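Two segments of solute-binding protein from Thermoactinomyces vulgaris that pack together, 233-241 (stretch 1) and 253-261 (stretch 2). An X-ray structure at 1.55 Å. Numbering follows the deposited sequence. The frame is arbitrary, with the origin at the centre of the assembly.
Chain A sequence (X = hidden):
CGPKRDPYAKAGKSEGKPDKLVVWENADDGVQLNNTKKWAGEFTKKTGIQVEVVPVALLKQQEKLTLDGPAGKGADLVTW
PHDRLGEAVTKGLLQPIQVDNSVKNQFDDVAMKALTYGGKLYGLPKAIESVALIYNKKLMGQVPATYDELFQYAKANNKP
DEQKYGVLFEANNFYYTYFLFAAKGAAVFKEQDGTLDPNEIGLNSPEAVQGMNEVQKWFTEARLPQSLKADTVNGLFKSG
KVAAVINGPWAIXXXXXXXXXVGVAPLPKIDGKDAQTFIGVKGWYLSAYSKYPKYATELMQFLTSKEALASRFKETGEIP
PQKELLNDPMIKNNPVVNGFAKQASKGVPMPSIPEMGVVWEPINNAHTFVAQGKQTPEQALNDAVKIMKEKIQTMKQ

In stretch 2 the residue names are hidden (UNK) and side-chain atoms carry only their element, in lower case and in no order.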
# COMPACT_ATOMS: atom_id res chain seq x y z
N VAL A 233 -2.20 6.43 18.04
CA VAL A 233 -0.90 5.80 17.80
C VAL A 233 0.17 6.85 17.50
O VAL A 233 1.24 6.85 18.12
CB VAL A 233 -0.99 4.77 16.65
CG1 VAL A 233 0.36 4.14 16.36
CG2 VAL A 233 -2.02 3.70 16.97
N ASN A 234 -0.13 7.74 16.56
CA ASN A 234 0.82 8.77 16.14
C ASN A 234 1.12 9.79 17.24
O ASN A 234 2.28 10.10 17.49
CB ASN A 234 0.33 9.46 14.87
CG ASN A 234 0.23 8.51 13.69
OD1 ASN A 234 0.99 7.55 13.58
ND2 ASN A 234 -0.72 8.77 12.80
N GLY A 235 0.07 10.28 17.89
CA GLY A 235 0.21 11.24 18.98
C GLY A 235 1.09 10.73 20.10
O GLY A 235 2.01 11.42 20.55
N LEU A 236 0.82 9.50 20.54
CA LEU A 236 1.58 8.90 21.63
C LEU A 236 3.02 8.55 21.26
O LEU A 236 3.91 8.68 22.10
CB LEU A 236 0.85 7.68 22.21
CG LEU A 236 -0.41 8.02 23.02
CD1 LEU A 236 -1.13 6.77 23.47
CD2 LEU A 236 -0.06 8.90 24.22
N PHE A 237 3.25 8.13 20.02
CA PHE A 237 4.62 7.90 19.57
C PHE A 237 5.42 9.21 19.52
O PHE A 237 6.57 9.26 19.95
CB PHE A 237 4.66 7.18 18.21
CG PHE A 237 6.04 6.74 17.80
CD1 PHE A 237 6.65 5.64 18.41
CD2 PHE A 237 6.74 7.43 16.82
CE1 PHE A 237 7.93 5.24 18.04
CE2 PHE A 237 8.03 7.04 16.44
CZ PHE A 237 8.62 5.94 17.05
N LYS A 238 4.79 10.27 19.01
CA LYS A 238 5.42 11.59 18.94
C LYS A 238 5.69 12.18 20.33
O LYS A 238 6.55 13.04 20.48
CB LYS A 238 4.57 12.55 18.11
CG LYS A 238 4.59 12.25 16.61
CD LYS A 238 3.85 13.30 15.80
CE LYS A 238 2.34 13.17 15.94
NZ LYS A 238 1.62 14.21 15.15
N SER A 239 4.96 11.69 21.33
CA SER A 239 5.12 12.12 22.72
C SER A 239 6.40 11.59 23.36
O SER A 239 6.80 12.03 24.44
CB SER A 239 3.92 11.68 23.56
OG SER A 239 4.05 10.32 23.97
N GLY A 240 7.03 10.62 22.69
CA GLY A 240 8.27 10.02 23.18
C GLY A 240 8.08 8.95 24.24
O GLY A 240 9.03 8.56 24.91
N LYS A 241 6.84 8.48 24.39
CA LYS A 241 6.53 7.47 25.41
C LYS A 241 6.08 6.13 24.82
O LYS A 241 5.48 5.31 25.52
CB LYS A 241 5.47 8.00 26.39
CG LYS A 241 5.94 9.16 27.27
CD LYS A 241 4.85 9.61 28.24
CE LYS A 241 3.87 10.60 27.61
NZ LYS A 241 2.89 9.97 26.65
N UNK A 253 7.91 11.36 8.30
CA UNK A 253 8.22 12.80 8.30
C UNK A 253 7.61 13.50 9.51
O UNK A 253 8.23 14.38 10.10
c UNK A 253 8.27 13.90 4.54
c UNK A 253 7.77 13.45 6.99
c UNK A 253 8.99 15.24 4.54
n UNK A 253 10.45 15.09 4.29
c UNK A 253 8.61 13.06 5.78
N UNK A 254 6.40 13.09 9.88
CA UNK A 254 5.72 13.62 11.06
C UNK A 254 6.44 13.24 12.36
O UNK A 254 6.59 14.08 13.25
c UNK A 254 4.26 13.14 11.09
o UNK A 254 3.69 15.04 12.43
c UNK A 254 3.42 13.86 12.14
o UNK A 254 2.48 13.23 12.66
N UNK A 255 6.89 11.99 12.45
CA UNK A 255 7.63 11.52 13.63
C UNK A 255 8.95 12.25 13.82
O UNK A 255 9.32 12.61 14.94
c UNK A 255 6.68 9.10 13.66
c UNK A 255 4.37 8.70 14.27
c UNK A 255 7.90 10.01 13.57
c UNK A 255 6.77 7.78 13.25
c UNK A 255 4.49 7.38 13.85
c UNK A 255 5.68 6.92 13.34
o UNK A 255 3.41 6.52 13.93
c UNK A 255 5.47 9.55 14.19
N UNK A 256 9.66 12.46 12.71
CA UNK A 256 10.96 13.14 12.73
C UNK A 256 10.81 14.63 13.04
O UNK A 256 11.64 15.20 13.76
o UNK A 256 12.43 11.82 8.81
c UNK A 256 11.69 12.94 11.40
n UNK A 256 13.98 10.62 9.90
c UNK A 256 12.86 11.33 9.85
c UNK A 256 12.13 11.51 11.16
N UNK A 257 9.76 15.25 12.51
CA UNK A 257 9.45 16.65 12.82
C UNK A 257 9.18 16.85 14.31
O UNK A 257 9.45 17.92 14.85
c UNK A 257 8.26 17.12 11.99
N UNK A 258 8.66 15.81 14.96
CA UNK A 258 8.37 15.82 16.40
C UNK A 258 9.63 15.65 17.26
O UNK A 258 9.58 15.85 18.48
c UNK A 258 7.34 14.76 16.74
N UNK A 259 10.73 15.26 16.63
CA UNK A 259 12.02 15.11 17.32
C UNK A 259 12.39 13.69 17.71
O UNK A 259 13.34 13.49 18.47
N UNK A 260 11.65 12.71 17.20
CA UNK A 260 11.94 11.31 17.48
C UNK A 260 13.07 10.82 16.58
O UNK A 260 13.07 11.07 15.37
c UNK A 260 11.00 8.94 17.66
c UNK A 260 9.48 10.94 18.09
c UNK A 260 9.69 11.08 19.60
c UNK A 260 10.69 10.40 17.30
N UNK A 261 14.05 10.16 17.19
CA UNK A 261 15.10 9.47 16.44
C UNK A 261 14.56 8.10 16.05
O UNK A 261 14.46 7.19 16.88
o UNK A 261 17.55 8.85 15.24
c UNK A 261 16.38 9.35 17.28
c UNK A 261 17.58 8.88 16.47
n UNK A 261 18.66 8.53 17.17

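Position 253 carries four carbons in a row ending in a nitrogen. The chain stays out of reach of stretch 1 and is exposed. This is Lys253.

Position 254 has two carbons, the second bearing two oxygens. Its CA-to-CB bond points toward stretch 1, and one of the oxygens lies 2.8 Å from NZ of Lys238. A short, forked group with two oxygens next to a lysine amine fits a carboxylate. The residue is Asp254, and its OD2 accepts a hydrogen bond within a salt bridge.

Position 255 has one carbon followed by a six-carbon ring that bears one oxygen. CA to CB points sideways, but the ring end comes nearer. The oxygen of 255 is 2.7 Å from OD1 of Asn234. CE2 of Phe237 lies over one face of the ring, and CG of Lys238 is at its edge. That makes it Tyr255. Tyr255 OH donates the hydrogen bond to Asn234 OD1. Phe237 CE2 is 3.5 Å from Tyr255 CD2, and Lys238 CG is 3.7 Å from Tyr255 CD1.

Position 256 has three carbons, the third carrying one oxygen and one nitrogen. It is exposed and makes no contact with stretch 1. The amide identifies Gln256.

Position 257 has a single side-chain carbon, directed sideways and not in contact. It is Ala257.

Position 258 also has one carbon, but its CA-to-CB bond points toward stretch 1. The CB of position 258 lies 3.7 Å from CG of Lys238. It is Ala258.

Position 259 has no side-chain atoms. Its phi is 99°, and a CB here would be jammed against the carbonyl oxygen of the residue before. This is Gly259, the first residue to leave helical phi/psi, with a Schellman motif closing back into the last turn.

Position 260 has four carbons, forked at the first, with one arm two carbons long. Its CA-to-CB bond points toward stretch 1, and its carbons touch Phe237, Lys238 and Gly240. This is Ile260. Ile260 CD1 is 3.6 Å from Phe237 O, and Ile260 CG2 is 3.7 Å from Phe237 CE2.

Position 261 has two carbons, the second carrying one oxygen and one nitrogen. Its CA-to-CB bond points away from stretch 1, and it makes no contact. It is Asn261.

The two helices run in roughly the same direction, at 32°. Phe237 packs against both Tyr255 and Ile260. Its edge meets the Tyr255 face, planes at 54°. Polar bonds to Asn234 and Lys238 accompany this apolar packing. Gly240, the first residue after helix 233-238 to leave helical phi/psi, has its own Schellman motif and lies beside Ile260. The contact buries 457 Å², both sides summed.

Stretch 2 253-261: KDYQAAGIN
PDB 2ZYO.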